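Local coordinates for anabena Tic22 (Anabaena sp., PDB 4EV1), which probably acts as a chaperone in protein transport, as a cyanobacterial member of the Tic22-like family associated with thylakoids, at residues A[88-91]-A[92-96]; A[128-131]-A[132-136]; A[216-219]-A[220-224]. All blocks are in the same frame, centred on the assembly; numbering follows the deposited sequence.

Contact 1: A[88-91]-A[92-96]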
loop_
_atom_site.group_PDB
_atom_site.type_symbol
_atom_site.label_atom_id
_atom_site.label_comp_id
_atom_site.label_asym_id
_atom_site.label_seq_id
_atom_site.Cartn_x
_atom_site.Cartn_y
_atom_site.Cartn_z
ATOM N N ILE A 88 -10.233 0.972 -2.814
ATOM C CA ILE A 88 -10.382 0.123 -1.650
ATOM C C ILE A 88 -10.650 0.923 -0.380
ATOM O O ILE A 88 -11.541 0.568 0.389
ATOM C CB ILE A 88 -9.140 -0.799 -1.495
ATOM C CG1 ILE A 88 -9.036 -1.745 -2.702
ATOM C CG2 ILE A 88 -9.232 -1.619 -0.201
ATOM C CD1 ILE A 88 -7.801 -2.624 -2.671
ATOM N N TYR A 89 -9.867 1.966 -0.135
ATOM C CA TYR A 89 -10.090 2.880 0.991
ATOM C C TYR A 89 -11.565 3.373 1.000
ATOM O O TYR A 89 -12.297 3.208 1.983
ATOM C CB TYR A 89 -9.159 4.096 0.861
ATOM C CG TYR A 89 -9.421 5.200 1.886
ATOM C CD1 TYR A 89 -9.147 5.003 3.224
ATOM C CD2 TYR A 89 -9.960 6.426 1.493
ATOM C CE1 TYR A 89 -9.396 6.019 4.174
ATOM C CE2 TYR A 89 -10.215 7.431 2.402
ATOM C CZ TYR A 89 -9.914 7.240 3.743
ATOM O OH TYR A 89 -10.170 8.259 4.639
ATOM N N GLN A 90 -11.993 3.922 -0.131
ATOM C CA GLN A 90 -13.350 4.450 -0.266
ATOM C C GLN A 90 -14.401 3.393 -0.019
ATOM O O GLN A 90 -15.353 3.606 0.736
ATOM C CB GLN A 90 -13.506 5.098 -1.653
ATOM C CG GLN A 90 -14.889 5.667 -1.924
ATOM C CD GLN A 90 -14.999 6.186 -3.329
ATOM O OE1 GLN A 90 -15.076 5.412 -4.304
ATOM N NE2 GLN A 90 -14.985 7.493 -3.457
ATOM N N GLN A 91 -14.203 2.215 -0.593
ATOM C CA GLN A 91 -15.133 1.138 -0.379
ATOM C C GLN A 91 -15.243 0.785 1.120
ATOM O O GLN A 91 -16.350 0.579 1.652
ATOM C CB GLN A 91 -14.752 -0.081 -1.195
ATOM C CG GLN A 91 -15.714 -1.218 -0.966
ATOM C CD GLN A 91 -15.543 -2.384 -1.884
ATOM O OE1 GLN A 91 -15.386 -2.232 -3.094
ATOM N NE2 GLN A 91 -15.598 -3.580 -1.310
ATOM N N LEU A 92 -14.111 0.706 1.804
ATOM C CA LEU A 92 -14.129 0.389 3.243
ATOM C C LEU A 92 -14.866 1.484 4.029
ATOM O O LEU A 92 -15.618 1.166 4.950
ATOM C CB LEU A 92 -12.725 0.142 3.798
ATOM C CG LEU A 92 -12.045 -1.150 3.346
ATOM C CD1 LEU A 92 -10.533 -1.106 3.678
ATOM C CD2 LEU A 92 -12.744 -2.363 4.002
ATOM N N GLN A 93 -14.700 2.745 3.634
ATOM C CA GLN A 93 -15.385 3.850 4.318
ATOM C C GLN A 93 -16.908 3.798 4.067
ATOM O O GLN A 93 -17.696 4.037 4.997
ATOM C CB GLN A 93 -14.806 5.222 3.919
ATOM C CG GLN A 93 -13.356 5.473 4.353
ATOM C CD GLN A 93 -13.232 5.697 5.859
ATOM O OE1 GLN A 93 -13.158 4.737 6.642
ATOM N NE2 GLN A 93 -13.236 6.968 6.272
ATOM N N GLN A 94 -17.311 3.381 2.869
ATOM C CA GLN A 94 -18.731 3.373 2.451
ATOM C C GLN A 94 -19.498 2.090 2.778
ATOM O O GLN A 94 -20.735 2.034 2.656
ATOM C CB GLN A 94 -18.819 3.655 0.936
ATOM C CG GLN A 94 -18.349 5.033 0.571
ATOM C CD GLN A 94 -18.241 5.254 -0.927
ATOM O OE1 GLN A 94 -18.247 4.309 -1.716
ATOM N NE2 GLN A 94 -18.108 6.512 -1.326
ATOM N N THR A 95 -18.795 1.039 3.190
ATOM C CA THR A 95 -19.480 -0.201 3.561
ATOM C C THR A 95 -19.432 -0.530 5.076
ATOM O O THR A 95 -19.863 -1.606 5.460
ATOM C CB THR A 95 -18.929 -1.389 2.774
ATOM O OG1 THR A 95 -17.527 -1.512 3.046
ATOM C CG2 THR A 95 -19.178 -1.210 1.242
ATOM N N LYS A 96 -18.920 0.380 5.898
ATOM C CA LYS A 96 -18.808 0.209 7.375
ATOM C C LYS A 96 -20.042 -0.315 8.106
ATOM O O LYS A 96 -19.900 -0.982 9.121
ATOM C CB LYS A 96 -18.465 1.541 8.036
ATOM C CG LYS A 96 -17.010 1.940 7.921
ATOM C CD LYS A 96 -16.600 2.846 9.086
ATOM C CE LYS A 96 -15.143 3.295 8.919
ATOM N NZ LYS A 96 -15.022 4.633 8.240
HETATM O O HOH W 1 -15.776 -3.662 1.444
#

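Contact 2: A[128-131]-A[132-136]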
loop_
_atom_site.group_PDB
_atom_site.type_symbol
_atom_site.label_atom_id
_atom_site.label_comp_id
_atom_site.label_asym_id
_atom_site.label_seq_id
_atom_site.Cartn_x
_atom_site.Cartn_y
_atom_site.Cartn_z
ATOM N N ASN A 128 11.239 -5.927 16.912
ATOM C CA ASN A 128 11.237 -7.388 16.673
ATOM C C ASN A 128 10.288 -7.832 15.530
ATOM O O ASN A 128 10.443 -8.922 14.968
ATOM C CB ASN A 128 10.986 -8.178 17.973
ATOM C CG ASN A 128 9.592 -7.943 18.564
ATOM O OD1 ASN A 128 8.887 -8.900 18.919
ATOM N ND2 ASN A 128 9.203 -6.675 18.699
ATOM N N GLN A 129 9.328 -6.975 15.174
ATOM C CA GLN A 129 8.494 -7.193 13.973
ATOM C C GLN A 129 7.821 -5.886 13.475
ATOM O O GLN A 129 7.576 -4.970 14.272
ATOM C CB GLN A 129 7.457 -8.304 14.214
ATOM C CG GLN A 129 6.125 -7.838 14.801
ATOM C CD GLN A 129 5.219 -8.995 15.228
ATOM O OE1 GLN A 129 5.474 -10.166 14.917
ATOM N NE2 GLN A 129 4.153 -8.662 15.944
ATOM N N PHE A 130 7.528 -5.815 12.173
ATOM C CA PHE A 130 6.861 -4.646 11.574
ATOM C C PHE A 130 5.399 -4.911 11.170
ATOM O O PHE A 130 5.101 -5.826 10.399
ATOM C CB PHE A 130 7.631 -4.118 10.363
ATOM C CG PHE A 130 7.263 -2.706 9.990
ATOM C CD1 PHE A 130 7.856 -1.631 10.633
ATOM C CD2 PHE A 130 6.301 -2.455 9.006
ATOM C CE1 PHE A 130 7.519 -0.308 10.291
ATOM C CE2 PHE A 130 5.952 -1.145 8.659
ATOM C CZ PHE A 130 6.556 -0.064 9.298
ATOM N N LYS A 131 4.504 -4.074 11.688
ATOM C CA LYS A 131 3.094 -4.116 11.312
ATOM C C LYS A 131 2.753 -3.142 10.176
ATOM O O LYS A 131 3.305 -2.043 10.059
ATOM C CB LYS A 131 2.208 -3.810 12.531
ATOM C CG LYS A 131 2.452 -4.729 13.737
ATOM C CD LYS A 131 1.913 -4.097 15.020
ATOM C CE LYS A 131 1.759 -5.114 16.135
ATOM N NZ LYS A 131 1.256 -4.417 17.360
ATOM N N SER A 132 1.835 -3.564 9.342
ATOM C CA SER A 132 1.298 -2.720 8.274
ATOM C C SER A 132 2.304 -2.604 7.125
ATOM O O SER A 132 3.371 -3.248 7.122
ATOM C CB SER A 132 0.886 -1.325 8.819
ATOM O OG SER A 132 0.070 -0.616 7.886
ATOM N N VAL A 133 1.947 -1.770 6.157
ATOM C CA VAL A 133 2.750 -1.576 4.945
ATOM C C VAL A 133 3.689 -0.417 5.218
ATOM O O VAL A 133 3.231 0.663 5.524
ATOM C CB VAL A 133 1.875 -1.186 3.757
ATOM C CG1 VAL A 133 2.708 -1.005 2.483
ATOM C CG2 VAL A 133 0.775 -2.271 3.508
ATOM N N PRO A 134 5.008 -0.639 5.138
ATOM C CA PRO A 134 5.870 0.508 5.435
ATOM C C PRO A 134 5.916 1.511 4.285
ATOM O O PRO A 134 5.532 1.188 3.145
ATOM C CB PRO A 134 7.258 -0.116 5.641
ATOM C CG PRO A 134 7.209 -1.412 4.958
ATOM C CD PRO A 134 5.764 -1.875 4.907
ATOM N N MET A 135 6.301 2.732 4.636
ATOM C CA MET A 135 6.629 3.788 3.674
ATOM C C MET A 135 7.908 4.498 4.160
ATOM O O MET A 135 8.246 4.473 5.352
ATOM C CB MET A 135 5.484 4.777 3.561
ATOM C CG MET A 135 4.138 4.149 3.190
ATOM S SD MET A 135 2.866 5.381 2.815
ATOM C CE MET A 135 3.274 5.774 1.166
ATOM N N PHE A 136 8.603 5.156 3.249
ATOM C CA PHE A 136 9.901 5.689 3.552
ATOM C C PHE A 136 9.944 7.115 3.113
ATOM O O PHE A 136 9.588 7.403 1.974
ATOM C CB PHE A 136 10.980 4.875 2.857
ATOM C CG PHE A 136 10.852 3.398 3.104
ATOM C CD1 PHE A 136 10.102 2.606 2.257
ATOM C CD2 PHE A 136 11.448 2.806 4.210
ATOM C CE1 PHE A 136 9.964 1.245 2.485
ATOM C CE2 PHE A 136 11.327 1.440 4.435
ATOM C CZ PHE A 136 10.577 0.662 3.563
HETATM O O HOH W 2 3.368 -5.854 8.015
#

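Contact 3: A[216-219]-A[220-224]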
loop_
_atom_site.group_PDB
_atom_site.type_symbol
_atom_site.label_atom_id
_atom_site.label_comp_id
_atom_site.label_asym_id
_atom_site.label_seq_id
_atom_site.Cartn_x
_atom_site.Cartn_y
_atom_site.Cartn_z
ATOM N N ARG A 216 5.166 0.946 -10.850
ATOM C CA ARG A 216 5.239 2.113 -11.745
ATOM C C ARG A 216 5.361 1.645 -13.199
ATOM O O ARG A 216 4.663 2.162 -14.071
ATOM C CB ARG A 216 6.431 3.015 -11.395
ATOM C CG ARG A 216 6.251 3.753 -10.066
ATOM C CD ARG A 216 7.196 4.917 -9.978
ATOM N NE ARG A 216 8.615 4.565 -10.214
ATOM C CZ ARG A 216 9.479 4.183 -9.271
ATOM N NH1 ARG A 216 9.091 4.000 -8.008
ATOM N NH2 ARG A 216 10.758 3.958 -9.583
ATOM N N GLU A 217 6.232 0.666 -13.421
ATOM C CA GLU A 217 6.446 0.033 -14.720
ATOM C C GLU A 217 5.151 -0.648 -15.207
ATOM O O GLU A 217 4.725 -0.409 -16.321
ATOM C CB GLU A 217 7.572 -0.998 -14.620
ATOM C CG GLU A 217 7.898 -1.755 -15.945
ATOM C CD GLU A 217 9.012 -2.821 -15.807
ATOM O OE1 GLU A 217 9.389 -3.207 -14.680
ATOM O OE2 GLU A 217 9.483 -3.319 -16.855
ATOM N N TYR A 218 4.519 -1.448 -14.355
ATOM C CA TYR A 218 3.261 -2.096 -14.715
ATOM C C TYR A 218 2.191 -1.097 -15.134
ATOM O O TYR A 218 1.488 -1.314 -16.126
ATOM C CB TYR A 218 2.738 -2.936 -13.562
ATOM C CG TYR A 218 1.423 -3.589 -13.853
ATOM C CD1 TYR A 218 1.357 -4.638 -14.763
ATOM C CD2 TYR A 218 0.253 -3.144 -13.258
ATOM C CE1 TYR A 218 0.182 -5.233 -15.059
ATOM C CE2 TYR A 218 -0.968 -3.749 -13.560
ATOM C CZ TYR A 218 -0.989 -4.789 -14.450
ATOM O OH TYR A 218 -2.151 -5.402 -14.804
ATOM N N ILE A 219 2.062 -0.016 -14.360
ATOM C CA ILE A 219 1.048 0.995 -14.594
ATOM C C ILE A 219 1.281 1.663 -15.939
ATOM O O ILE A 219 0.319 1.917 -16.646
ATOM C CB ILE A 219 1.013 2.065 -13.478
ATOM C CG1 ILE A 219 0.317 1.539 -12.249
ATOM C CG2 ILE A 219 0.295 3.343 -13.927
ATOM C CD1 ILE A 219 0.679 2.368 -11.016
ATOM N N ARG A 220 2.544 1.879 -16.312
ATOM C CA ARG A 220 2.862 2.439 -17.625
ATOM C C ARG A 220 2.370 1.544 -18.779
ATOM O O ARG A 220 2.271 2.034 -19.875
ATOM C CB ARG A 220 4.378 2.710 -17.814
ATOM C CG ARG A 220 4.895 3.899 -17.053
ATOM C CD ARG A 220 6.408 4.189 -17.349
ATOM N NE ARG A 220 7.239 3.919 -16.168
ATOM C CZ ARG A 220 8.279 3.089 -16.123
ATOM N NH1 ARG A 220 8.697 2.437 -17.206
ATOM N NH2 ARG A 220 8.932 2.934 -14.992
ATOM N N THR A 221 2.069 0.259 -18.534
ATOM C CA THR A 221 1.590 -0.651 -19.606
ATOM C C THR A 221 0.082 -0.549 -19.915
ATOM O O THR A 221 -0.422 -1.149 -20.889
ATOM C CB THR A 221 1.915 -2.141 -19.310
ATOM O OG1 THR A 221 1.039 -2.660 -18.287
ATOM C CG2 THR A 221 3.418 -2.338 -18.942
ATOM N N LEU A 222 -0.626 0.172 -19.063
ATOM C CA LEU A 222 -2.083 0.150 -19.036
ATOM C C LEU A 222 -2.700 1.268 -19.885
ATOM O O LEU A 222 -2.120 2.343 -19.966
ATOM C CB LEU A 222 -2.552 0.315 -17.596
ATOM C CG LEU A 222 -2.201 -0.783 -16.624
ATOM C CD1 LEU A 222 -2.856 -0.451 -15.259
ATOM C CD2 LEU A 222 -2.630 -2.155 -17.159
ATOM N N PRO A 223 -3.863 1.009 -20.526
ATOM C CA PRO A 223 -4.617 2.083 -21.153
ATOM C C PRO A 223 -5.030 3.061 -20.070
ATOM O O PRO A 223 -5.186 2.681 -18.922
ATOM C CB PRO A 223 -5.862 1.390 -21.713
ATOM C CG PRO A 223 -5.668 -0.056 -21.487
ATOM C CD PRO A 223 -4.639 -0.232 -20.457
ATOM N N LYS A 224 -5.204 4.311 -20.423
ATOM C CA LYS A 224 -5.601 5.272 -19.419
ATOM C C LYS A 224 -6.670 6.211 -19.962
ATOM O O LYS A 224 -6.935 6.210 -21.175
ATOM C CB LYS A 224 -4.372 6.005 -18.865
ATOM C CG LYS A 224 -3.594 6.847 -19.850
ATOM C CD LYS A 224 -2.110 6.842 -19.458
ATOM C CE LYS A 224 -1.291 7.771 -20.332
ATOM N NZ LYS A 224 -1.711 7.654 -21.756
HETATM O O HOH W 3 -0.828 4.060 -17.788
#

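Contact 1: A[88-91]-A[92-96]
Gln93 lies over the ring of Tyr89, one helical turn back, and its side chain can be followed outward along that ring. CB packs against the carbonyl oxygens of Gln90 and Tyr89. CG sits over one face of the Tyr89 ring, 4.1 Å from the centroid and displaced toward the rim, a CH-pi contact. A bend at chi2 (-72°) then keeps the amide close to the ring, the two planes 20° apart, and brings NE2 within 3.7 Å of Tyr89 OH. Those polar ends are held from outside: one carboxylate oxygen of Glu4 bonds Tyr89 OH and the other bonds Gln93 NE2, while Gln197 NE2 also bonds the hydroxyl. A long, flexible amide suits this place because its methylenes can cover an aromatic face while its end reaches a carboxylate.

On another side of the helix, Gln90 and Gln94 bring their amides nearly parallel, Gln94 NE2 lying 3.4 Å from Gln90 CG. Where the helix runs out, Thr95 folds its hydroxyl back: OG1 donates to Gln91 O at 2.8 Å from above the carbonyl plane. A water joins the same OG1 to Gln91 NE2.

Ile88 and Leu92, branched and apolar, lie side by side and pack on Phe104 of strand 102-107, whereas Tyr89 touches both helix 4-11 (Ile7, Leu11) and helix 189-198 (Leu193).

Contact 2: A[128-131]-A[132-136]
Phe130 and Pro134 meet in a local, apolar contact where the loop following helix 110-121 turns into strand 134-139. The closest approach is Phe130 CE2 to Pro134 CB, 3.4 Å, and CZ lies beside the same CB. The proline comes to the ring obliquely, and its CG and CD also lie near CE2. Phe130 can reach forward because CG stands opposite the backbone N (chi1 -161°), which carries the ring along the chain toward the strand. The chain between them curves round the ring's edge: Ser132 O lies near the ring plane, 3.6 Å from Phe130 CD2, and the carbonyl carbon of Val133 is also at that edge.

The bend itself is made at Ser132, whose phi is positive (76°), and a water spans it. This water donates to Phe130 O at 2.9 Å and to Ser132 O at 2.8 Å, joining two carbonyls that cannot bond each other. Beyond the bend, strand 134-139 pairs antiparallel with strand 183-188, and backbone bonds from Val133 to Ile189 and from Met135 to Leu187 tie it there. A proline suits the beginning of this strand: its ring restricts the backbone and presents a compact apolar surface to the phenylalanine.

Phe130 is large enough to reach several elements at once, touching Ile113 and Leu120 of helix 110-121 and Val186 of the partner strand. Ser132, small and polar, instead gives its OG to Asp190 at the start of helix 189-198. Val133 turns its CB away from residues 128-131 and packs its branched side chain against Met49, Leu163 and Ile189.

Contact 3: A[216-219]-A[220-224]
Hydrogen bonds from Arg220, Thr221 and Leu222 reach back to the preceding turn. Arg220 N still bonds Arg216 O, four residues back, at 3.1 Å. Thr221 then turns to Tyr218 O with two groups: its N, from well above the carbonyl plane, and its OG1, in that plane at 2.6 Å. Threonine suits the site because chi1 of 75° sets the hydroxyl over the preceding turn, so one carbonyl is gripped twice. Leu222 N likewise reaches only three residues back, to Ile219 O, with a fairly straight N-H (162°), though from above the carbonyl plane.

Two consecutive bonds of 3-10 type follow the last alpha-type bond as helix 213-220 gives way to the C-terminal tail. A water donates to both Ile219 O and Leu222 O.

Apolar contact comes from Leu222, whose CD2 lies 4.1 Å from Tyr218 CZ, approaching the ring obliquely; leucine's branched end also brings CD1 near CE2. The ring also touches Tyr17 of strand 15-20, while Ile219 packs on Pro15.

Among the charged groups, Arg220 folds its guanidinium back so that Glu217 CA stands 3.8 Å above the centre of one face. A bend at chi3 (-112°) lets arginine's long chain lay this flat group over the helix backbone. Glu217 OE2 remains 5.8 Å from Arg220 NH1, too far for a salt bridge. Arg216 instead engages Asp167 and Pro211 O.

How the contacts relate
The three contacts follow one another along the chain and do not touch. Centre to centre, contact 1 lies about 23 Å from contact 2 and 25 Å from contact 3; contacts 2 and 3, about 27 Å apart, occupy opposite sides of the chain's centre. Contacts 1 and 3 are both helix ends where a threonine hydroxyl turns back to a carbonyl, whereas contact 2 leads into a strand. Helix 189-198 relates the first two, receiving Tyr89 and Gln93 in one and Ser132 and Val133 in the other. Molecules probably from the crystallisation liquor lie near Gln91, Leu92, Ser132 and Val133; they need not mark a functional site.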